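Local coordinates for protein GH18 chiitnase (Pseudoalteromonas aurantia, PDB 6K7Z) that probably hydrolyses internal glycosidic bonds of chitin as a family 18 endochitinase, at residues Y86-L100 with G127-L141. Residues are numbered along the deposited sequence; the frame is centred on the assembly and turned at random.
Sequences YRSLSEDTAKLADSL and GYDGAQFLISLTQEL
Tyr128 OH is gripped by Asp118 and Tyr116, both of which hydrogen-bond to it, and it also presses on Tyr86 CB at 3.0 Å. Tyr116 belongs to the DxxDxDxE signature of family 18, so the contact reaches from that motif to the outer helical layer of the TIM barrel. There, helices 93-100 and 130-141, parts of the α-helices that follow strands 71-77 and 111-115, cross at -46° with their axes 8.6 Å apart.

The Tyr128 ring receives a CH-pi contact over one face: Arg87 CA stands 4.0 Å from its centroid and 29° off the normal. Beyond it the extended Arg87 chain carries NE to Gly127 O at 3.3 Å, a bent bond that meets the oxygen from above its carbonyl plane. A leucine in place of Tyr128 would probably leave Asp118 and Tyr116 without their shared hydroxyl partner and deprive Arg87 CA of its aromatic face.

Further along, knobs-into-holes packing takes over. Phe133 lodges among Tyr86, Leu89, Thr93 and Leu96, its ring carried in by a chi1 of 168°, CG opposite the backbone N; Leu96 CD2 lies at the ring edge, 3.9 Å from Phe133 CZ. Leu137 fills the next hole, meeting Leu96 CD2 through CD1 at 3.8 Å. Thr93 is the reciprocal knob: its methyl CG2 packs on Phe133, while its hydroxyl faces Ser136. Glu140, whose carboxylate forms salt bridges with Lys143 and Arg144, offers its aliphatic base instead, placing CB 3.5 Å from Ala97 CB. The shortest polar link across the helices joins Thr93 OG1 to Ser136 OG, a hydrogen bond of 2.5 Å.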
ATOM      1  N   TYR A  86      12.025 -12.958  -1.287  1.00 16.19           N
ATOM      2  CA  TYR A  86      12.205 -11.943  -2.321  1.00 17.55           C
ATOM      3  C   TYR A  86      13.456 -12.212  -3.146  1.00 15.86           C
ATOM      4  O   TYR A  86      13.460 -12.013  -4.365  1.00 18.52           O
ATOM      5  CB  TYR A  86      12.307 -10.552  -1.689  1.00 15.67           C
ATOM      6  CG  TYR A  86      11.012  -9.924  -1.199  1.00 14.85           C
ATOM      7  CD1 TYR A  86       9.987  -9.602  -2.086  1.00 14.18           C
ATOM      8  CD2 TYR A  86      10.843  -9.600   0.140  1.00 14.53           C
ATOM      9  CE1 TYR A  86       8.808  -9.004  -1.638  1.00 12.13           C
ATOM     10  CE2 TYR A  86       9.678  -8.997   0.594  1.00 14.92           C
ATOM     11  CZ  TYR A  86       8.666  -8.701  -0.297  1.00 13.04           C
ATOM     12  OH  TYR A  86       7.503  -8.103   0.164  1.00 13.04           O
ATOM     13  N   ARG A  87      14.536 -12.648  -2.497  1.00 19.18           N
ATOM     14  CA  ARG A  87      15.766 -12.942  -3.231  1.00 17.97           C
ATOM     15  C   ARG A  87      15.508 -13.951  -4.339  1.00 17.29           C
ATOM     16  O   ARG A  87      15.958 -13.771  -5.479  1.00 20.55           O
ATOM     17  CB  ARG A  87      16.838 -13.468  -2.278  1.00 21.63           C
ATOM     18  CG  ARG A  87      18.239 -13.561  -2.890  1.00 22.73           C
ATOM     19  CD  ARG A  87      19.195 -14.204  -1.899  1.00 21.69           C
ATOM     20  NE  ARG A  87      20.585 -14.161  -2.347  1.00 30.43           N
ATOM     21  CZ  ARG A  87      21.579 -14.803  -1.740  1.00 32.71           C
ATOM     22  NH1 ARG A  87      21.328 -15.548  -0.669  1.00 33.70           N
ATOM     23  NH2 ARG A  87      22.823 -14.703  -2.202  1.00 33.86           N
ATOM     24  N   SER A  88      14.783 -15.023  -4.021  1.00 17.48           N
ATOM     25  CA  SER A  88      14.438 -16.016  -5.034  1.00 20.29           C
ATOM     26  C   SER A  88      13.530 -15.425  -6.102  1.00 21.08           C
ATOM     27  O   SER A  88      13.733 -15.660  -7.300  1.00 20.91           O
ATOM     28  CB  SER A  88      13.768 -17.220  -4.378  1.00 22.86           C
ATOM     29  OG  SER A  88      14.641 -17.838  -3.449  1.00 25.08           O
ATOM     30  N   LEU A  89      12.514 -14.666  -5.684  1.00 16.90           N
ATOM     31  CA  LEU A  89      11.584 -14.086  -6.640  1.00 14.88           C
ATOM     32  C   LEU A  89      12.286 -13.147  -7.597  1.00 16.81           C
ATOM     33  O   LEU A  89      11.874 -13.026  -8.757  1.00 19.88           O
ATOM     34  CB  LEU A  89      10.475 -13.333  -5.910  1.00 15.23           C
ATOM     35  CG  LEU A  89       9.551 -14.184  -5.050  1.00 18.40           C
ATOM     36  CD1 LEU A  89       8.670 -13.263  -4.239  1.00 16.15           C
ATOM     37  CD2 LEU A  89       8.701 -15.104  -5.914  1.00 16.57           C
ATOM     38  N   SER A  90      13.338 -12.474  -7.128  1.00 14.63           N
ATOM     39  CA  SER A  90      14.030 -11.493  -7.950  1.00 16.67           C
ATOM     40  C   SER A  90      14.698 -12.129  -9.154  1.00 17.30           C
ATOM     41  O   SER A  90      15.024 -11.417 -10.106  1.00 17.59           O
ATOM     42  CB  SER A  90      15.080 -10.749  -7.127  1.00 16.33           C
ATOM     43  OG  SER A  90      16.188 -11.598  -6.849  1.00 16.85           O
ATOM     44  N   GLU A  91      14.916 -13.446  -9.120  1.00 18.97           N
ATOM     45  CA  GLU A  91      15.520 -14.157 -10.240  1.00 23.64           C
ATOM     46  C   GLU A  91      14.513 -14.534 -11.320  1.00 22.46           C
ATOM     47  O   GLU A  91      14.931 -14.987 -12.393  1.00 20.86           O
ATOM     48  CB  GLU A  91      16.243 -15.409  -9.727  1.00 22.38           C
ATOM     49  CG  GLU A  91      17.333 -15.065  -8.704  1.00 27.85           C
ATOM     50  CD  GLU A  91      17.894 -16.278  -7.985  1.00 34.37           C
ATOM     51  OE1 GLU A  91      17.268 -17.357  -8.043  1.00 32.25           O
ATOM     52  OE2 GLU A  91      18.968 -16.142  -7.357  1.00 41.91           O
ATOM     53  N   ASP A  92      13.212 -14.338 -11.078  1.00 19.70           N
ATOM     54  CA  ASP A  92      12.208 -14.568 -12.115  1.00 19.32           C
ATOM     55  C   ASP A  92      10.968 -13.709 -11.867  1.00 18.98           C
ATOM     56  O   ASP A  92       9.906 -14.221 -11.490  1.00 18.00           O
ATOM     57  CB  ASP A  92      11.852 -16.057 -12.191  1.00 19.08           C
ATOM     58  CG  ASP A  92      11.120 -16.428 -13.474  1.00 22.22           C
ATOM     59  OD1 ASP A  92      10.581 -15.529 -14.151  1.00 21.00           O
ATOM     60  OD2 ASP A  92      11.084 -17.631 -13.806  1.00 17.99           O
ATOM     61  N   THR A  93      11.092 -12.396 -12.086  1.00 18.74           N
ATOM     62  CA  THR A  93       9.965 -11.497 -11.848  1.00 17.91           C
ATOM     63  C   THR A  93       8.821 -11.744 -12.818  1.00 17.39           C
ATOM     64  O   THR A  93       7.669 -11.456 -12.490  1.00 17.13           O
ATOM     65  CB  THR A  93      10.412 -10.034 -11.943  1.00 17.43           C
ATOM     66  OG1 THR A  93      10.902  -9.767 -13.270  1.00 20.41           O
ATOM     67  CG2 THR A  93      11.500  -9.759 -10.929  1.00 14.72           C
ATOM     68  N   ALA A  94       9.106 -12.259 -14.018  1.00 17.60           N
ATOM     69  CA  ALA A  94       8.020 -12.480 -14.964  1.00 18.67           C
ATOM     70  C   ALA A  94       7.085 -13.568 -14.458  1.00 18.91           C
ATOM     71  O   ALA A  94       5.865 -13.468 -14.609  1.00 18.54           O
ATOM     72  CB  ALA A  94       8.579 -12.830 -16.343  1.00 18.41           C
ATOM     73  N   LYS A  95       7.648 -14.602 -13.832  1.00 18.70           N
ATOM     74  CA  LYS A  95       6.835 -15.668 -13.270  1.00 18.40           C
ATOM     75  C   LYS A  95       6.000 -15.156 -12.108  1.00 19.66           C
ATOM     76  O   LYS A  95       4.809 -15.478 -12.003  1.00 18.60           O
ATOM     77  CB  LYS A  95       7.733 -16.825 -12.826  1.00 21.10           C
ATOM     78  CG  LYS A  95       6.982 -18.029 -12.303  1.00 22.65           C
ATOM     79  CD  LYS A  95       7.909 -19.238 -12.128  1.00 25.91           C
ATOM     80  CE  LYS A  95       7.095 -20.499 -11.824  1.00 33.30           C
ATOM     81  NZ  LYS A  95       7.927 -21.689 -11.461  1.00 39.08           N
ATOM     82  N   LEU A  96       6.612 -14.359 -11.228  1.00 16.13           N
ATOM     83  CA  LEU A  96       5.870 -13.732 -10.143  1.00 15.84           C
ATOM     84  C   LEU A  96       4.757 -12.847 -10.692  1.00 16.12           C
ATOM     85  O   LEU A  96       3.600 -12.935 -10.256  1.00 16.10           O
ATOM     86  CB  LEU A  96       6.828 -12.925  -9.264  1.00 16.20           C
ATOM     87  CG  LEU A  96       6.194 -12.122  -8.125  1.00 12.72           C
ATOM     88  CD1 LEU A  96       5.476 -13.049  -7.158  1.00 16.74           C
ATOM     89  CD2 LEU A  96       7.236 -11.289  -7.389  1.00 15.35           C
ATOM     90  N   ALA A  97       5.086 -12.011 -11.683  1.00 14.24           N
ATOM     91  CA  ALA A  97       4.081 -11.129 -12.271  1.00 17.45           C
ATOM     92  C   ALA A  97       2.903 -11.920 -12.815  1.00 19.17           C
ATOM     93  O   ALA A  97       1.743 -11.532 -12.629  1.00 16.35           O
ATOM     94  CB  ALA A  97       4.703 -10.281 -13.376  1.00 15.51           C
ATOM     95  N   ASP A  98       3.181 -13.042 -13.488  1.00 18.81           N
ATOM     96  CA  ASP A  98       2.102 -13.834 -14.063  1.00 19.48           C
ATOM     97  C   ASP A  98       1.218 -14.423 -12.977  1.00 19.25           C
ATOM     98  O   ASP A  98      -0.012 -14.434 -13.107  1.00 18.60           O
ATOM     99  CB  ASP A  98       2.668 -14.949 -14.941  1.00 22.45           C
ATOM    100  CG  ASP A  98       1.601 -15.943 -15.362  1.00 29.41           C
ATOM    101  OD1 ASP A  98       0.818 -15.619 -16.282  1.00 30.33           O
ATOM    102  OD2 ASP A  98       1.529 -17.039 -14.757  1.00 33.46           O
ATOM    103  N   SER A  99       1.825 -14.913 -11.893  1.00 17.96           N
ATOM    104  CA  SER A  99       1.032 -15.419 -10.774  1.00 19.37           C
ATOM    105  C   SER A  99       0.155 -14.325 -10.172  1.00 18.53           C
ATOM    106  O   SER A  99      -1.025 -14.549  -9.873  1.00 18.13           O
ATOM    107  CB  SER A  99       1.952 -16.013  -9.712  1.00 21.96           C
ATOM    108  OG  SER A  99       2.716 -17.081 -10.248  1.00 22.66           O
ATOM    109  N   LEU A 100       0.720 -13.132  -9.966  1.00 17.95           N
ATOM    110  CA  LEU A 100      -0.060 -12.040  -9.389  1.00 15.44           C
ATOM    111  C   LEU A 100      -1.185 -11.606 -10.327  1.00 18.22           C
ATOM    112  O   LEU A 100      -2.339 -11.434  -9.902  1.00 16.34           O
ATOM    113  CB  LEU A 100       0.854 -10.856  -9.066  1.00 15.06           C
ATOM    114  CG  LEU A 100       1.802 -10.964  -7.867  1.00 18.10           C
ATOM    115  CD1 LEU A 100       2.731  -9.765  -7.837  1.00 15.62           C
ATOM    116  CD2 LEU A 100       1.038 -11.048  -6.559  1.00 18.02           C
ATOM    117  N   GLY A 127      21.637  -9.628  -0.760  1.00 23.07           N
ATOM    118  CA  GLY A 127      21.991 -10.532  -1.834  1.00 22.89           C
ATOM    119  C   GLY A 127      21.148 -10.393  -3.079  1.00 23.69           C
ATOM    120  O   GLY A 127      21.129 -11.306  -3.905  1.00 25.94           O
ATOM    121  N   TYR A 128      20.430  -9.282  -3.233  1.00 19.81           N
ATOM    122  CA  TYR A 128      19.750  -8.981  -4.486  1.00 20.77           C
ATOM    123  C   TYR A 128      19.432  -7.493  -4.493  1.00 19.76           C
ATOM    124  O   TYR A 128      19.331  -6.864  -3.439  1.00 18.38           O
ATOM    125  CB  TYR A 128      18.474  -9.822  -4.681  1.00 17.28           C
ATOM    126  CG  TYR A 128      17.284  -9.361  -3.850  1.00 19.36           C
ATOM    127  CD1 TYR A 128      17.158  -9.726  -2.512  1.00 19.09           C
ATOM    128  CD2 TYR A 128      16.290  -8.556  -4.406  1.00 18.26           C
ATOM    129  CE1 TYR A 128      16.068  -9.298  -1.740  1.00 17.68           C
ATOM    130  CE2 TYR A 128      15.195  -8.120  -3.641  1.00 16.31           C
ATOM    131  CZ  TYR A 128      15.092  -8.501  -2.315  1.00 15.74           C
ATOM    132  OH  TYR A 128      14.023  -8.069  -1.562  1.00 15.94           O
ATOM    133  N   ASP A 129      19.306  -6.941  -5.692  1.00 16.41           N
ATOM    134  CA  ASP A 129      19.043  -5.518  -5.877  1.00 18.28           C
ATOM    135  C   ASP A 129      17.540  -5.283  -5.734  1.00 15.61           C
ATOM    136  O   ASP A 129      16.763  -5.650  -6.617  1.00 15.86           O
ATOM    137  CB  ASP A 129      19.561  -5.086  -7.244  1.00 18.83           C
ATOM    138  CG  ASP A 129      19.545  -3.583  -7.439  1.00 22.32           C
ATOM    139  OD1 ASP A 129      18.674  -2.905  -6.858  1.00 20.78           O
ATOM    140  OD2 ASP A 129      20.409  -3.084  -8.190  1.00 26.36           O
ATOM    141  N   GLY A 130      17.125  -4.675  -4.625  1.00 16.25           N
ATOM    142  CA  GLY A 130      15.698  -4.503  -4.390  1.00 15.80           C
ATOM    143  C   GLY A 130      15.053  -3.494  -5.326  1.00 14.99           C
ATOM    144  O   GLY A 130      13.900  -3.665  -5.739  1.00 14.67           O
ATOM    145  N   ALA A 131      15.774  -2.424  -5.662  1.00 15.15           N
ATOM    146  CA  ALA A 131      15.232  -1.444  -6.593  1.00 16.52           C
ATOM    147  C   ALA A 131      14.991  -2.072  -7.958  1.00 17.77           C
ATOM    148  O   ALA A 131      13.921  -1.902  -8.552  1.00 17.14           O
ATOM    149  CB  ALA A 131      16.170  -0.241  -6.702  1.00 17.07           C
ATOM    150  N   GLN A 132      15.973  -2.819  -8.469  1.00 18.04           N
ATOM    151  CA  GLN A 132      15.776  -3.450  -9.767  1.00 16.53           C
ATOM    152  C   GLN A 132      14.670  -4.497  -9.712  1.00 18.00           C
ATOM    153  O   GLN A 132      13.950  -4.685 -10.701  1.00 15.48           O
ATOM    154  CB  GLN A 132      17.087  -4.055 -10.268  1.00 22.28           C
ATOM    155  CG  GLN A 132      16.924  -4.800 -11.593  1.00 27.06           C
ATOM    156  CD  GLN A 132      16.419  -3.888 -12.716  1.00 36.26           C
ATOM    157  OE1 GLN A 132      16.999  -2.831 -12.983  1.00 40.79           O
ATOM    158  NE2 GLN A 132      15.312  -4.285 -13.357  1.00 31.84           N
ATOM    159  N   PHE A 133      14.509  -5.170  -8.566  1.00 17.61           N
ATOM    160  CA  PHE A 133      13.397  -6.100  -8.400  1.00 15.80           C
ATOM    161  C   PHE A 133      12.065  -5.373  -8.534  1.00 14.71           C
ATOM    162  O   PHE A 133      11.183  -5.793  -9.294  1.00 15.97           O
ATOM    163  CB  PHE A 133      13.494  -6.795  -7.045  1.00 15.64           C
ATOM    164  CG  PHE A 133      12.247  -7.548  -6.663  1.00 14.94           C
ATOM    165  CD1 PHE A 133      11.842  -8.660  -7.388  1.00 13.44           C
ATOM    166  CD2 PHE A 133      11.484  -7.151  -5.573  1.00 14.65           C
ATOM    167  CE1 PHE A 133      10.701  -9.357  -7.036  1.00 13.39           C
ATOM    168  CE2 PHE A 133      10.334  -7.838  -5.211  1.00 14.77           C
ATOM    169  CZ  PHE A 133       9.935  -8.947  -5.944  1.00 13.60           C
ATOM    170  N   LEU A 134      11.907  -4.272  -7.801  1.00 12.35           N
ATOM    171  CA  LEU A 134      10.659  -3.527  -7.863  1.00 12.38           C
ATOM    172  C   LEU A 134      10.446  -2.915  -9.240  1.00 14.11           C
ATOM    173  O   LEU A 134       9.317  -2.868  -9.736  1.00 13.01           O
ATOM    174  CB  LEU A 134      10.661  -2.460  -6.784  1.00 11.46           C
ATOM    175  CG  LEU A 134      10.646  -3.070  -5.390  1.00 13.58           C
ATOM    176  CD1 LEU A 134      10.903  -1.969  -4.380  1.00 10.08           C
ATOM    177  CD2 LEU A 134       9.309  -3.735  -5.119  1.00 11.64           C
ATOM    178  N   ILE A 135      11.517  -2.447  -9.874  1.00 14.06           N
ATOM    179  CA  ILE A 135      11.400  -1.914 -11.231  1.00 14.80           C
ATOM    180  C   ILE A 135      10.924  -2.998 -12.193  1.00 14.28           C
ATOM    181  O   ILE A 135       9.962  -2.805 -12.942  1.00 16.48           O
ATOM    182  CB  ILE A 135      12.741  -1.311 -11.676  1.00 17.55           C
ATOM    183  CG1 ILE A 135      12.973   0.001 -10.927  1.00 13.76           C
ATOM    184  CG2 ILE A 135      12.801  -1.134 -13.203  1.00 17.51           C
ATOM    185  CD1 ILE A 135      14.396   0.498 -11.001  1.00 14.63           C
ATOM    186  N   SER A 136      11.590  -4.149 -12.185  1.00 13.10           N
ATOM    187  CA  SER A 136      11.205  -5.233 -13.093  1.00 15.54           C
ATOM    188  C   SER A 136       9.816  -5.770 -12.772  1.00 15.95           C
ATOM    189  O   SER A 136       9.014  -6.017 -13.681  1.00 18.05           O
ATOM    190  CB  SER A 136      12.237  -6.360 -13.038  1.00 17.55           C
ATOM    191  OG  SER A 136      11.802  -7.458 -13.835  1.00 21.27           O
ATOM    192  N   LEU A 137       9.520  -5.991 -11.488  1.00 14.03           N
ATOM    193  CA  LEU A 137       8.191  -6.472 -11.128  1.00 13.91           C
ATOM    194  C   LEU A 137       7.108  -5.498 -11.585  1.00 13.64           C
ATOM    195  O   LEU A 137       6.083  -5.916 -12.137  1.00 17.46           O
ATOM    196  CB  LEU A 137       8.097  -6.705  -9.621  1.00 12.67           C
ATOM    197  CG  LEU A 137       6.718  -7.165  -9.142  1.00 13.94           C
ATOM    198  CD1 LEU A 137       6.338  -8.502  -9.771  1.00 12.89           C
ATOM    199  CD2 LEU A 137       6.652  -7.231  -7.607  1.00 15.05           C
ATOM    200  N   THR A 138       7.327  -4.193 -11.392  1.00 12.87           N
ATOM    201  CA  THR A 138       6.324  -3.228 -11.830  1.00 14.30           C
ATOM    202  C   THR A 138       6.112  -3.297 -13.337  1.00 14.36           C
ATOM    203  O   THR A 138       4.970  -3.326 -13.805  1.00 15.62           O
ATOM    204  CB  THR A 138       6.716  -1.813 -11.399  1.00 15.18           C
ATOM    205  OG1 THR A 138       6.709  -1.729  -9.967  1.00 12.61           O
ATOM    206  CG2 THR A 138       5.732  -0.795 -11.951  1.00 14.11           C
ATOM    207  N   GLN A 139       7.200  -3.380 -14.111  1.00 14.98           N
ATOM    208  CA  GLN A 139       7.074  -3.419 -15.562  1.00 16.18           C
ATOM    209  C   GLN A 139       6.314  -4.659 -16.011  1.00 16.08           C
ATOM    210  O   GLN A 139       5.412  -4.582 -16.853  1.00 17.23           O
ATOM    211  CB  GLN A 139       8.459  -3.372 -16.205  1.00 17.71           C
ATOM    212  CG  GLN A 139       9.120  -2.002 -16.162  1.00 21.39           C
ATOM    213  CD  GLN A 139      10.570  -2.030 -16.614  1.00 25.44           C
ATOM    214  OE1 GLN A 139      11.229  -3.067 -16.561  1.00 26.00           O
ATOM    215  NE2 GLN A 139      11.076  -0.881 -17.052  1.00 26.17           N
ATOM    216  N   GLU A 140       6.667  -5.819 -15.455  1.00 16.64           N
ATOM    217  CA  GLU A 140       6.030  -7.060 -15.876  1.00 16.04           C
ATOM    218  C   GLU A 140       4.573  -7.104 -15.450  1.00 16.79           C
ATOM    219  O   GLU A 140       3.719  -7.634 -16.170  1.00 14.90           O
ATOM    220  CB  GLU A 140       6.791  -8.253 -15.303  1.00 14.52           C
ATOM    221  CG  GLU A 140       8.231  -8.328 -15.749  1.00 17.09           C
ATOM    222  CD  GLU A 140       8.355  -8.772 -17.190  1.00 24.30           C
ATOM    223  OE1 GLU A 140       7.313  -9.100 -17.812  1.00 23.95           O
ATOM    224  OE2 GLU A 140       9.494  -8.813 -17.688  1.00 24.17           O
ATOM    225  N   LEU A 141       4.271  -6.555 -14.277  1.00 14.65           N
ATOM    226  CA  LEU A 141       2.891  -6.524 -13.813  1.00 15.44           C
ATOM    227  C   LEU A 141       2.052  -5.585 -14.670  1.00 16.19           C
ATOM    228  O   LEU A 141       0.921  -5.921 -15.047  1.00 19.42           O
ATOM    229  CB  LEU A 141       2.874  -6.103 -12.344  1.00 16.02           C
ATOM    230  CG  LEU A 141       1.808  -6.568 -11.357  1.00 22.32           C
ATOM    231  CD1 LEU A 141       1.504  -8.039 -11.495  1.00 20.29           C
ATOM    232  CD2 LEU A 141       2.310  -6.259  -9.949  1.00 21.50           C
TER